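Long-range contact in protein-tyrosine-phosphatase (PDB 5M43), which probably removes phosphate from tyrosine, serine and threonine residues of proteins, this chain being the dual-specificity phosphatase domain of the ribosome-assembly factor Yvh1: residues 34-39 against 52-57. Sequence-based numbering, arbitrary orientation. Where two conformers were deposited one is given.
Sequences ILSVID and VKHLSI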
loop_
_atom_site.group_PDB
_atom_site.type_symbol
_atom_site.label_atom_id
_atom_site.label_comp_id
_atom_site.label_asym_id
_atom_site.label_seq_id
_atom_site.Cartn_x
_atom_site.Cartn_y
_atom_site.Cartn_z
ATOM N N ILE A 34 3.702 5.108 8.441
ATOM C CA ILE A 34 3.897 3.679 8.200
ATOM C C ILE A 34 2.542 2.984 8.307
ATOM O O ILE A 34 1.866 3.086 9.345
ATOM C CB ILE A 34 4.890 3.053 9.193
ATOM C CG1 ILE A 34 6.299 3.682 8.998
ATOM C CG2 ILE A 34 4.928 1.507 9.041
ATOM C CD1 ILE A 34 7.337 3.114 9.922
ATOM N N LEU A 35 2.139 2.299 7.230
ATOM C CA LEU A 35 0.991 1.381 7.257
ATOM C C LEU A 35 1.539 -0.036 7.317
ATOM O O LEU A 35 2.192 -0.490 6.367
ATOM C CB LEU A 35 0.145 1.594 6.002
ATOM C CG LEU A 35 -0.992 0.574 5.832
ATOM C CD1 LEU A 35 -1.976 0.651 7.013
ATOM C CD2 LEU A 35 -1.727 0.792 4.512
ATOM N N SER A 36 1.280 -0.723 8.436
ATOM C CA SER A 36 1.634 -2.130 8.601
ATOM C C SER A 36 0.426 -2.969 8.206
ATOM O O SER A 36 -0.575 -3.024 8.935
ATOM C CB SER A 36 2.067 -2.437 10.037
ATOM O OG SER A 36 3.083 -1.532 10.484
ATOM N N VAL A 37 0.530 -3.677 7.081
ATOM C CA VAL A 37 -0.544 -4.594 6.696
ATOM C C VAL A 37 -0.152 -5.927 7.321
ATOM O O VAL A 37 0.191 -6.879 6.611
ATOM C CB VAL A 37 -0.705 -4.688 5.175
ATOM C CG1 VAL A 37 -2.000 -5.399 4.799
ATOM C CG2 VAL A 37 -0.748 -3.236 4.528
ATOM N N ILE A 38 -0.002 -5.903 8.642
ATOM C CA ILE A 38 0.389 -7.022 9.474
ATOM C C ILE A 38 0.365 -6.496 10.877
ATOM O O ILE A 38 0.467 -5.334 11.067
ATOM C CB ILE A 38 1.811 -7.486 9.068
ATOM C CG1 ILE A 38 2.254 -8.708 9.855
ATOM C CG2 ILE A 38 2.829 -6.395 9.263
ATOM C CD1 ILE A 38 3.511 -9.289 9.286
ATOM N N ASP A 39 0.201 -7.363 11.856
ATOM C CA ASP A 39 0.296 -6.866 13.204
ATOM C C ASP A 39 1.715 -6.383 13.428
ATOM O O ASP A 39 2.666 -7.111 13.138
ATOM C CB ASP A 39 -0.048 -7.983 14.197
ATOM C CG ASP A 39 -0.028 -7.500 15.632
ATOM O OD1 ASP A 39 0.607 -8.201 16.486
ATOM O OD2 ASP A 39 -0.682 -6.476 15.918
ATOM N N VAL A 52 6.382 9.055 14.024
ATOM C CA VAL A 52 5.747 8.568 12.806
ATOM C C VAL A 52 4.275 8.310 13.078
ATOM O O VAL A 52 3.867 7.987 14.203
ATOM C CB VAL A 52 6.451 7.310 12.258
ATOM C CG1 VAL A 52 7.948 7.612 12.044
ATOM C CG2 VAL A 52 6.222 6.136 13.179
ATOM N N LYS A 53 3.462 8.508 12.044
ATOM C CA LYS A 53 2.030 8.221 12.089
ATOM C C LYS A 53 1.872 6.759 11.677
ATOM O O LYS A 53 2.305 6.379 10.586
ATOM C CB LYS A 53 1.281 9.171 11.152
ATOM C CG LYS A 53 -0.245 8.993 11.141
ATOM C CD LYS A 53 -0.861 9.577 12.372
ATOM C CE LYS A 53 -2.388 9.621 12.236
ATOM N NZ LYS A 53 -3.041 9.853 13.575
ATOM N N HIS A 54 1.309 5.926 12.556
ATOM C CA HIS A 54 1.315 4.484 12.359
ATOM C C HIS A 54 -0.093 3.896 12.381
ATOM O O HIS A 54 -0.877 4.223 13.271
ATOM C CB HIS A 54 2.150 3.819 13.450
ATOM C CG HIS A 54 2.337 2.358 13.246
ATOM N ND1 HIS A 54 2.190 1.439 14.257
ATOM C CD2 HIS A 54 2.625 1.649 12.127
ATOM C CE1 HIS A 54 2.381 0.226 13.773
ATOM N NE2 HIS A 54 2.662 0.328 12.484
ATOM N N LEU A 55 -0.394 3.011 11.426
ATOM C CA LEU A 55 -1.602 2.195 11.450
ATOM C C LEU A 55 -1.199 0.753 11.191
ATOM O O LEU A 55 -0.483 0.491 10.218
ATOM C CB LEU A 55 -2.616 2.664 10.396
ATOM C CG LEU A 55 -3.859 1.777 10.217
ATOM C CD1 LEU A 55 -4.675 1.794 11.504
ATOM C CD2 LEU A 55 -4.757 2.266 9.037
ATOM N N SER A 56 -1.616 -0.160 12.066
ATOM C CA SER A 56 -1.406 -1.598 11.871
ATOM C C SER A 56 -2.731 -2.341 11.766
ATOM O O SER A 56 -3.662 -2.151 12.578
ATOM C CB SER A 56 -0.532 -2.209 12.984
ATOM O OG SER A 56 -0.577 -3.635 12.934
ATOM N N ILE A 57 -2.813 -3.207 10.768
ATOM C CA ILE A 57 -3.961 -4.069 10.554
ATOM C C ILE A 57 -3.510 -5.509 10.711
ATOM O O ILE A 57 -2.577 -5.947 10.022
ATOM C CB ILE A 57 -4.552 -3.832 9.163
ATOM C CG1 ILE A 57 -5.137 -2.413 9.106
ATOM C CG2 ILE A 57 -5.680 -4.843 8.857
ATOM C CD1 ILE A 57 -5.430 -1.991 7.685
HETATM O O HOH W 1 -2.529 -5.054 14.581
#
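Ser36 OG is gripped by two histidines: NE2 of His54 meets it at 2.8 Å, in the plane of the imidazole, and His102 of strand 99-102 bonds it too. The pair sits across parallel strands 33-36 and 53-56 of a beta-alpha-beta unit, at the edge of the central sheet of the phosphatase domain. CG of His54 stands anti to the backbone N (chi1 -174°); the ring turns its NE2-CD2 edge to the neighbouring strand, CD2 lying 3.2 Å from Ile34 O and 3.9 Å from Ile34 CG2. A phenylalanine in place of His54 would probably leave Ser36 OG with His102 but without its mate on the edge strand. Four backbone bonds join the strands: Ile34 N to Lys53 O, Leu55 N to Ile34 O, Ser36 N to Leu55 O and Ile57 N to Ser36 O. On the other face Leu35 and Leu55 run alongside each other in the same direction, with Leu35 CD1 3.8 Å from Leu55 CD2; both rest on Phe77 of helix 71-83. Val37 centres an inverse gamma turn, after which Ile38 O accepts a 2.7 Å bond from Ser56 OG, tilted 24° from the carbonyl plane. One water donates to both Ser56 OG and Asp39 OD2, the latter at 2.7 Å.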